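Local coordinates for protein PBP5 (PDB 3A3J) that removes the C-terminal D-alanyl residue from sugar-peptide precursors of the bacterial cell wall, at residues V13-D16 against A21-T24; M15-G20 against H160-L165; I265-V270 against K275-L280; A300-A305 against A334-M339. All blocks are in the same frame, centred on the assembly; numbering follows the deposited sequence.

Contact 1 (V13-D16 against A21-T24); sequences VLMD and AILT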
# COMPACT_ATOMS: atom_id res chain seq x y z
N VAL A 13 2.83 12.24 1.06
CA VAL A 13 3.53 11.44 2.01
C VAL A 13 4.52 10.65 1.17
O VAL A 13 4.23 10.38 -0.01
CB VAL A 13 2.57 10.46 2.76
CG1 VAL A 13 2.45 9.17 2.02
CG2 VAL A 13 3.11 10.13 4.10
N LEU A 14 5.69 10.32 1.74
CA LEU A 14 6.59 9.39 1.10
C LEU A 14 6.90 8.34 2.17
O LEU A 14 7.11 8.72 3.35
CB LEU A 14 7.92 10.10 0.77
CG LEU A 14 9.05 9.18 0.21
CD1 LEU A 14 8.57 8.59 -1.15
CD2 LEU A 14 10.41 9.91 -0.03
N MET A 15 6.99 7.05 1.82
CA MET A 15 7.10 6.05 2.87
C MET A 15 7.86 4.88 2.29
O MET A 15 7.64 4.53 1.15
CB MET A 15 5.68 5.64 3.37
CG MET A 15 5.60 4.25 4.01
SD MET A 15 3.91 3.51 4.28
CE MET A 15 3.96 2.07 3.27
N ASP A 16 8.76 4.28 3.05
CA ASP A 16 9.43 3.06 2.65
C ASP A 16 8.43 1.92 2.78
O ASP A 16 7.81 1.74 3.83
CB ASP A 16 10.64 2.74 3.57
CG ASP A 16 11.38 1.50 3.14
OD1 ASP A 16 12.35 1.55 2.32
OD2 ASP A 16 10.95 0.42 3.55
N ALA A 21 8.27 3.29 7.34
CA ALA A 21 8.63 4.61 7.90
C ALA A 21 8.26 5.76 6.95
O ALA A 21 8.45 5.68 5.73
CB ALA A 21 10.14 4.67 8.19
N ILE A 22 7.74 6.85 7.48
CA ILE A 22 7.46 8.03 6.67
C ILE A 22 8.71 8.90 6.54
O ILE A 22 9.13 9.51 7.51
CB ILE A 22 6.36 8.82 7.32
CG1 ILE A 22 5.22 7.87 7.67
CG2 ILE A 22 5.89 9.92 6.40
CD1 ILE A 22 4.67 7.16 6.46
N LEU A 23 9.31 8.96 5.36
CA LEU A 23 10.52 9.71 5.15
C LEU A 23 10.29 11.22 5.12
O LEU A 23 11.14 11.98 5.57
CB LEU A 23 11.17 9.29 3.87
CG LEU A 23 11.85 7.93 3.91
CD1 LEU A 23 10.86 6.92 4.29
CD2 LEU A 23 12.48 7.54 2.59
N THR A 24 9.16 11.67 4.58
CA THR A 24 8.79 13.10 4.61
C THR A 24 7.25 13.20 4.44
O THR A 24 6.68 12.23 4.06
CB THR A 24 9.61 13.96 3.56
OG1 THR A 24 9.30 15.32 3.77
CG2 THR A 24 9.29 13.65 2.07
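The carbonyl oxygen of A21 is approached by two donors from one strand: the backbone N of D16, 3.0 Å from A21 O and in the carbonyl plane, and the CA-H of M15, whose CA lies 3.2 Å from A21 O. A second backbone bond, of 3.0 Å from L23 N to L14 O, is more bent, with 134° at the hydrogen and the donor above the carbonyl plane. L14 N also donates to T24 O, though the pairing is loose there. M15 and I22 form the non-hydrogen-bonded pair, and apolar side chains pack beside it. I22 carries CG2 anti to its backbone N, which brings that methyl 3.6 Å from V13 CG2; the two side chains meet nearly at right angles. The other branch of I22 ends in CD1, 3.6 Å from M15 CB, so one isoleucine spans two residues of the facing strand. On the opposite face L14 CB touches T24 CG2. L14 also meets L23, its CD2 lying 4.0 Å from L23 CB. L23 CD1 reaches 3.6 Å from D16 N, covering the backbone there with hydrocarbon. V13 and M15 pack on A151, A155 and A159 of helix 151-164, where small alanines allow a close approach, and L14 and T24 pack on L245, L246 and W248 of helix 235-252. The chain turns a corner at T24. Strand 11-16 also bonds to strand 224-232, through V228 and I226, and this β-hairpin at one end of an antiparallel sheet with helices on both faces is characteristic of the penicillin-recognising, β-lactamase-type fold.

Contact 2 (M15-G20 against H160-L165); sequences MDYNSG and HIIRDL
A cation-π stack joins Y17, in the turn of the first hairpin, to R163 near the C-terminal end of helix 151-164. The guanidinium lies flat over one face of the phenol, the planes only 5° apart, with R163 CZ 4.2 Å from the centre of the Y17 ring and displaced toward its rim. R163 runs out from the helix almost straight and then bends at chi3 (-78°), which lays its flat end over the tyrosine ring. The same arginine holds the tyrosine's backbone: R163 NH2 donates a nearly straight bond of 3.1 Å to Y17 O, in the guanidinium plane though above the carbonyl plane. A water accepts from R163 NH1 at 3.0 Å and donates to Y17 O at 2.9 Å, giving that oxygen a second partner. Arginine suits this place because it offers a flat cation and several N-H groups at once. Y17, its CG anti to the backbone N (chi1 164°), extends toward the helix, where I162 CG2 comes obliquely to within 3.6 Å of Y17 CE1. The turn is set by D16 OD2: the bond from N18 N, 2.6 Å and above the carboxylate plane, makes an Asx turn, and that from S19 N, 2.9 Å on the anti lone pair, extends it to an Asx motif. D16 OD1 bonds to T255, and G20, with positive phi, leads the chain back. Around this joint, Y17 and I162 both pack on R224 of strand 224-232, N18 and S19 touch F287 of strand 286-291, and I162 also meets Y169 of helix 166-169.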
# COMPACT_ATOMS: atom_id res chain seq x y z
N MET A 15 6.99 7.05 1.82
CA MET A 15 7.10 6.05 2.87
C MET A 15 7.86 4.88 2.29
O MET A 15 7.64 4.53 1.15
CB MET A 15 5.68 5.64 3.37
CG MET A 15 5.60 4.25 4.01
SD MET A 15 3.91 3.51 4.28
CE MET A 15 3.96 2.07 3.27
N ASP A 16 8.76 4.28 3.05
CA ASP A 16 9.43 3.06 2.65
C ASP A 16 8.43 1.92 2.78
O ASP A 16 7.81 1.74 3.83
CB ASP A 16 10.64 2.74 3.57
CG ASP A 16 11.38 1.50 3.14
OD1 ASP A 16 12.35 1.55 2.32
OD2 ASP A 16 10.95 0.42 3.55
N TYR A 17 8.31 1.13 1.71
CA TYR A 17 7.32 0.03 1.68
C TYR A 17 7.70 -1.01 2.76
O TYR A 17 6.84 -1.68 3.35
CB TYR A 17 7.38 -0.62 0.33
CG TYR A 17 6.72 -1.99 0.21
CD1 TYR A 17 5.29 -2.15 0.26
CD2 TYR A 17 7.50 -3.13 0.04
CE1 TYR A 17 4.68 -3.42 0.13
CE2 TYR A 17 6.92 -4.40 -0.04
CZ TYR A 17 5.51 -4.53 -0.01
OH TYR A 17 5.00 -5.77 -0.14
N ASN A 18 8.99 -1.18 2.99
CA ASN A 18 9.39 -2.39 3.68
C ASN A 18 9.39 -2.20 5.16
O ASN A 18 9.13 -3.13 5.86
CB ASN A 18 10.73 -2.88 3.22
CG ASN A 18 10.63 -3.68 1.97
OD1 ASN A 18 11.12 -3.28 0.94
ND2 ASN A 18 10.06 -4.84 2.05
N SER A 19 9.55 -0.98 5.61
CA SER A 19 9.72 -0.70 7.02
C SER A 19 8.57 0.15 7.53
O SER A 19 8.34 0.21 8.74
CB SER A 19 11.03 0.09 7.21
OG SER A 19 10.90 1.43 6.74
N GLY A 20 7.86 0.81 6.59
CA GLY A 20 6.65 1.56 6.89
C GLY A 20 7.00 2.93 7.37
O GLY A 20 6.13 3.70 7.76
N HIS A 160 -0.68 -2.48 0.84
CA HIS A 160 -1.44 -3.75 0.98
C HIS A 160 -1.69 -4.38 -0.35
O HIS A 160 -1.63 -5.59 -0.48
CB HIS A 160 -2.80 -3.50 1.64
CG HIS A 160 -2.75 -3.59 3.14
ND1 HIS A 160 -2.54 -4.79 3.80
CD2 HIS A 160 -2.82 -2.64 4.11
CE1 HIS A 160 -2.55 -4.58 5.11
NE2 HIS A 160 -2.69 -3.28 5.33
N ILE A 161 -2.01 -3.57 -1.36
CA ILE A 161 -2.05 -4.17 -2.70
C ILE A 161 -0.71 -4.78 -3.11
O ILE A 161 -0.64 -5.91 -3.62
CB ILE A 161 -2.41 -3.05 -3.81
CG1 ILE A 161 -3.85 -2.47 -3.58
CG2 ILE A 161 -2.23 -3.62 -5.20
CD1 ILE A 161 -4.06 -1.05 -4.07
N ILE A 162 0.36 -4.01 -2.97
CA ILE A 162 1.65 -4.56 -3.36
C ILE A 162 1.98 -5.80 -2.53
O ILE A 162 2.42 -6.83 -3.04
CB ILE A 162 2.77 -3.49 -3.18
CG1 ILE A 162 2.48 -2.32 -4.18
CG2 ILE A 162 4.19 -4.15 -3.37
CD1 ILE A 162 3.14 -0.99 -3.82
N ARG A 163 1.76 -5.69 -1.24
CA ARG A 163 2.10 -6.82 -0.31
C ARG A 163 1.11 -8.03 -0.42
O ARG A 163 1.52 -9.16 -0.61
CB ARG A 163 2.11 -6.29 1.16
CG ARG A 163 2.48 -7.41 2.21
CD ARG A 163 2.78 -6.73 3.56
NE ARG A 163 4.10 -6.16 3.48
CZ ARG A 163 4.41 -4.89 3.54
NH1 ARG A 163 3.52 -3.95 3.72
NH2 ARG A 163 5.68 -4.55 3.42
N ASP A 164 -0.19 -7.78 -0.35
CA ASP A 164 -1.22 -8.93 -0.36
C ASP A 164 -1.57 -9.50 -1.73
O ASP A 164 -1.99 -10.64 -1.82
CB ASP A 164 -2.49 -8.49 0.36
CG ASP A 164 -2.18 -7.88 1.68
OD1 ASP A 164 -1.11 -8.30 2.16
OD2 ASP A 164 -2.90 -7.01 2.27
N LEU A 165 -1.34 -8.72 -2.79
CA LEU A 165 -1.83 -9.02 -4.15
C LEU A 165 -0.75 -8.84 -5.23
O LEU A 165 -0.95 -8.09 -6.19
CB LEU A 165 -3.02 -8.07 -4.46
CG LEU A 165 -4.23 -8.17 -3.52
CD1 LEU A 165 -5.27 -7.16 -3.95
CD2 LEU A 165 -4.77 -9.62 -3.48
O HOH W 1 4.19 -1.05 4.25

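Contact 3 (I265-V270 against K275-L280); sequences ISEQRV and KNSVKL
Strands 265-270 and 277-280 run antiparallel, 4.4 Å apart at closest approach with N-to-C directions 149° apart, with a classic β bulge at the I265/S266 end, where both residues face L280. At the bulge L280 O takes a bond of 2.8 Å from I265 N and a weak one from S266 N. Farther on, Q268 N and V278 O are 2.6 Å apart, and near the turn V270 N donates to N276 O at 3.0 Å in an almost straight bond. A water donates to both V270 O and K275 O, linking the chain where it opens into the turn. S266, Q268, V278 and L280 share one face. There L280 CD1 lies 3.6 Å from Q268 CB, its isobutyl end covering the aliphatic root of the glutamine, while the bend at chi2 (94°) turns the glutamine's amide out of line with that root. V270 CG2 meets V278 CG1 at 3.5 Å, a tight contact; valines suit these buried strand positions, where their short branched side chains meet without polar groups. The other face carries charge: E267 OE1 and K279 NZ form a loose salt bridge of 3.5 Å, which the lysine reaches by curling at its last three torsions. E267, the more exposed of the two, stands where water can reach its charge. On the far edge of this hairpin K279 bonds through its backbone to M339, next to strand 329-338. V278 and L280 pack on V338 and L336 of that strand, and Q268 touches L304 of strand 299-304 and L309 of the parallel strand 309-310.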
# COMPACT_ATOMS: atom_id res chain seq x y z
N ILE A 265 18.71 -15.21 17.31
CA ILE A 265 19.80 -14.28 17.32
C ILE A 265 20.55 -14.24 18.67
O ILE A 265 21.56 -13.56 18.81
CB ILE A 265 19.31 -12.85 17.01
CG1 ILE A 265 18.55 -12.28 18.17
CG2 ILE A 265 18.38 -12.81 15.77
CD1 ILE A 265 18.03 -10.90 17.87
N SER A 266 20.05 -14.90 19.69
CA SER A 266 20.63 -14.70 21.01
C SER A 266 20.25 -15.86 21.91
O SER A 266 19.24 -16.54 21.67
CB SER A 266 20.03 -13.43 21.59
OG SER A 266 20.65 -13.13 22.79
N GLU A 267 21.02 -16.06 22.97
CA GLU A 267 20.67 -17.04 24.00
C GLU A 267 20.62 -16.33 25.33
O GLU A 267 21.51 -15.52 25.66
CB GLU A 267 21.65 -18.20 24.05
CG GLU A 267 21.12 -19.44 24.78
CD GLU A 267 22.23 -20.45 25.09
OE1 GLU A 267 23.07 -20.74 24.22
OE2 GLU A 267 22.29 -20.93 26.25
N GLN A 268 19.57 -16.60 26.11
CA GLN A 268 19.40 -15.89 27.35
C GLN A 268 19.15 -16.89 28.50
O GLN A 268 18.42 -17.89 28.32
CB GLN A 268 18.18 -14.99 27.21
CG GLN A 268 17.87 -14.17 28.41
CD GLN A 268 18.48 -12.79 28.33
OE1 GLN A 268 19.38 -12.53 27.52
NE2 GLN A 268 17.99 -11.89 29.18
N ARG A 269 19.71 -16.59 29.67
CA ARG A 269 19.62 -17.50 30.81
C ARG A 269 18.15 -17.48 31.26
O ARG A 269 17.49 -16.46 31.20
CB ARG A 269 20.58 -17.01 31.91
CG ARG A 269 20.21 -17.47 33.34
CD ARG A 269 21.41 -17.52 34.33
NE ARG A 269 21.59 -18.89 34.88
CZ ARG A 269 22.33 -19.23 35.95
NH1 ARG A 269 22.98 -18.32 36.66
NH2 ARG A 269 22.41 -20.50 36.32
N VAL A 270 17.63 -18.61 31.71
CA VAL A 270 16.26 -18.68 32.28
C VAL A 270 16.29 -19.27 33.73
O VAL A 270 17.01 -20.25 34.00
CB VAL A 270 15.38 -19.59 31.42
CG1 VAL A 270 13.91 -19.64 31.97
CG2 VAL A 270 15.39 -19.07 29.99
N LYS A 275 14.94 -25.89 30.85
CA LYS A 275 16.35 -25.76 30.47
C LYS A 275 16.94 -24.53 31.14
O LYS A 275 16.23 -23.77 31.76
CB LYS A 275 16.65 -25.63 28.96
CG LYS A 275 16.09 -26.70 28.06
CD LYS A 275 14.73 -26.29 27.58
CE LYS A 275 13.94 -27.51 27.16
NZ LYS A 275 12.52 -27.08 26.96
N ASN A 276 18.23 -24.36 30.95
CA ASN A 276 19.00 -23.36 31.64
C ASN A 276 19.07 -22.05 30.85
O ASN A 276 19.38 -20.97 31.40
CB ASN A 276 20.42 -23.92 31.93
CG ASN A 276 20.47 -24.74 33.23
OD1 ASN A 276 19.55 -25.53 33.54
ND2 ASN A 276 21.53 -24.55 34.00
N SER A 277 18.78 -22.14 29.56
CA SER A 277 18.76 -20.93 28.71
C SER A 277 17.69 -21.05 27.65
O SER A 277 17.02 -22.09 27.55
CB SER A 277 20.09 -20.76 28.03
OG SER A 277 20.22 -21.84 27.14
N VAL A 278 17.50 -19.97 26.90
CA VAL A 278 16.47 -19.92 25.84
C VAL A 278 16.99 -19.04 24.72
O VAL A 278 17.79 -18.11 24.95
CB VAL A 278 15.05 -19.53 26.37
CG1 VAL A 278 14.92 -18.10 26.70
CG2 VAL A 278 14.00 -19.91 25.36
N LYS A 279 16.57 -19.38 23.49
CA LYS A 279 16.95 -18.66 22.30
C LYS A 279 15.96 -17.54 22.11
O LYS A 279 14.77 -17.72 22.36
CB LYS A 279 16.92 -19.62 21.11
CG LYS A 279 18.10 -20.57 21.12
CD LYS A 279 19.41 -19.75 20.94
CE LYS A 279 20.48 -20.49 20.12
NZ LYS A 279 21.57 -20.95 21.01
N LEU A 280 16.46 -16.38 21.73
CA LEU A 280 15.64 -15.22 21.46
C LEU A 280 15.74 -14.87 19.98
O LEU A 280 16.74 -15.19 19.34
CB LEU A 280 16.14 -14.02 22.29
CG LEU A 280 16.20 -14.25 23.84
CD1 LEU A 280 16.71 -13.03 24.53
CD2 LEU A 280 14.84 -14.76 24.42
O HOH W 2 16.42 -22.86 34.20

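Contact 4 (A300-A305 against A334-M339); sequences ARYELA and ANLQVM
One methyl of L336 sits over the middle of the Y302 ring. L336 CD2 is 4.0 Å from the ring centroid and only 12° off the ring normal, a CH-π contact made over the face; its nearest ring atom is Y302 CG, at 3.9 Å. The two side chains cross at about a right angle, and CD2 is the leucine atom that makes the contact. The same L336 CD2 also meets L304 CD1, at 4.1 Å, and thus lies between two residues that alternate along strand 299-304. Leucine suits this point because a single methyl, CD2, at the end of a flexible apolar chain can sit over the ring and still touch L304; with CG anti to the backbone N (chi1 -172°) that end is carried across toward them. The two strands are not bonded neighbours: in the mixed sheet of the C-terminal domain strand 318-326 lies between them, hydrogen-bonding to R301 and A305 on one edge and to A334 and L336 on the other. Y302 and L304 also touch I265, S266 and Q268 of strand 264-271, farther across the same sheet, which is consistent with strong curling that brings its distant strands together. R301 and E303 alternate with these apolar residues in a salt bridge, its 2.5 Å between R301 NE and E303 OE2 unusually short and therefore uncertain; R301 NH2 has a further carboxylate partner in D330. L336 also touches L280 of strand 277-281.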
# COMPACT_ATOMS: atom_id res chain seq x y z
N ALA A 300 22.64 -2.10 17.86
CA ALA A 300 21.45 -2.70 18.42
C ALA A 300 21.65 -3.06 19.89
O ALA A 300 22.73 -3.43 20.31
CB ALA A 300 21.11 -3.95 17.63
N ARG A 301 20.61 -2.98 20.69
CA ARG A 301 20.71 -3.51 22.03
C ARG A 301 19.35 -4.02 22.52
O ARG A 301 18.30 -3.78 21.86
CB ARG A 301 21.21 -2.43 22.96
CG ARG A 301 20.31 -1.26 22.96
CD ARG A 301 20.68 -0.33 24.06
NE ARG A 301 19.51 0.41 24.46
CZ ARG A 301 19.08 1.47 23.79
NH1 ARG A 301 19.74 1.87 22.72
NH2 ARG A 301 18.01 2.11 24.20
N TYR A 302 19.35 -4.70 23.67
CA TYR A 302 18.12 -5.27 24.21
C TYR A 302 17.58 -4.48 25.38
O TYR A 302 18.28 -3.67 25.98
CB TYR A 302 18.30 -6.75 24.60
CG TYR A 302 18.78 -7.61 23.47
CD1 TYR A 302 18.68 -7.17 22.17
CD2 TYR A 302 19.32 -8.87 23.70
CE1 TYR A 302 19.12 -7.93 21.12
CE2 TYR A 302 19.77 -9.65 22.64
CZ TYR A 302 19.65 -9.16 21.34
OH TYR A 302 20.08 -9.89 20.25
N GLU A 303 16.30 -4.68 25.67
CA GLU A 303 15.68 -4.09 26.83
C GLU A 303 14.73 -5.16 27.20
O GLU A 303 13.55 -5.09 26.84
CB GLU A 303 14.85 -2.84 26.48
CG GLU A 303 15.56 -1.86 25.59
CD GLU A 303 16.53 -0.99 26.34
OE1 GLU A 303 16.21 -0.71 27.51
OE2 GLU A 303 17.58 -0.61 25.77
N LEU A 304 15.24 -6.20 27.86
CA LEU A 304 14.34 -7.21 28.28
C LEU A 304 13.34 -6.43 29.07
O LEU A 304 13.67 -5.36 29.54
CB LEU A 304 15.06 -8.26 29.09
CG LEU A 304 16.05 -8.98 28.17
CD1 LEU A 304 15.43 -9.07 26.78
CD2 LEU A 304 17.41 -8.26 28.13
N ALA A 305 12.11 -6.89 29.14
CA ALA A 305 11.14 -6.22 29.98
C ALA A 305 11.51 -6.49 31.46
O ALA A 305 11.45 -5.59 32.28
CB ALA A 305 9.74 -6.68 29.66
N ALA A 334 11.93 -2.94 17.83
CA ALA A 334 11.17 -4.08 17.35
C ALA A 334 11.15 -5.13 18.44
O ALA A 334 12.13 -5.31 19.15
CB ALA A 334 11.84 -4.65 16.16
N ASN A 335 10.05 -5.87 18.55
CA ASN A 335 9.91 -6.85 19.59
C ASN A 335 10.92 -7.95 19.52
O ASN A 335 11.42 -8.27 18.47
CB ASN A 335 8.49 -7.43 19.59
CG ASN A 335 7.48 -6.42 19.96
OD1 ASN A 335 7.80 -5.37 20.56
ND2 ASN A 335 6.25 -6.69 19.63
N LEU A 336 11.22 -8.53 20.67
CA LEU A 336 12.11 -9.68 20.77
C LEU A 336 11.30 -10.77 21.41
O LEU A 336 10.64 -10.54 22.42
CB LEU A 336 13.26 -9.31 21.67
CG LEU A 336 14.44 -10.24 21.81
CD1 LEU A 336 15.09 -10.55 20.47
CD2 LEU A 336 15.43 -9.53 22.74
N GLN A 337 11.36 -11.96 20.86
CA GLN A 337 10.53 -13.03 21.36
C GLN A 337 11.33 -14.25 21.75
O GLN A 337 12.45 -14.48 21.29
CB GLN A 337 9.45 -13.45 20.34
CG GLN A 337 8.58 -12.35 19.77
CD GLN A 337 7.95 -12.80 18.43
OE1 GLN A 337 8.54 -12.61 17.37
NE2 GLN A 337 6.79 -13.48 18.51
N VAL A 338 10.70 -15.04 22.61
CA VAL A 338 11.23 -16.33 22.98
C VAL A 338 10.94 -17.28 21.77
O VAL A 338 9.85 -17.24 21.19
CB VAL A 338 10.48 -16.78 24.29
CG1 VAL A 338 10.73 -18.27 24.63
CG2 VAL A 338 10.83 -15.81 25.48
N MET A 339 11.90 -18.10 21.40
CA MET A 339 11.83 -18.88 20.15
C MET A 339 11.43 -20.33 20.39
O MET A 339 10.91 -20.98 19.49
CB MET A 339 13.18 -18.89 19.45
CG MET A 339 13.74 -17.54 19.19
SD MET A 339 12.69 -16.51 18.10
CE MET A 339 11.53 -15.79 19.21

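Contacts 1 and 2 share M15 and D16, with centres 12 Å apart: the hairpin strands of the first lead directly into the turn that the second ties to helix 151-164. Both belong to the catalytic domain, where the side chain of I162 in contact 2 lies about 10 Å from that of K202, which probably binds substrate. Contacts 3 and 4, also centred 12 Å apart, lie in the C-terminal domain and touch directly, through the backbone link between K279 and M339 and by packing, with I265 CD1 3.3 Å from Y302 OH. Between the two pairs nothing touches; the nearest atoms of contacts 2 and 4 are about 10 Å apart, those of contacts 1 and 3 about 19 Å.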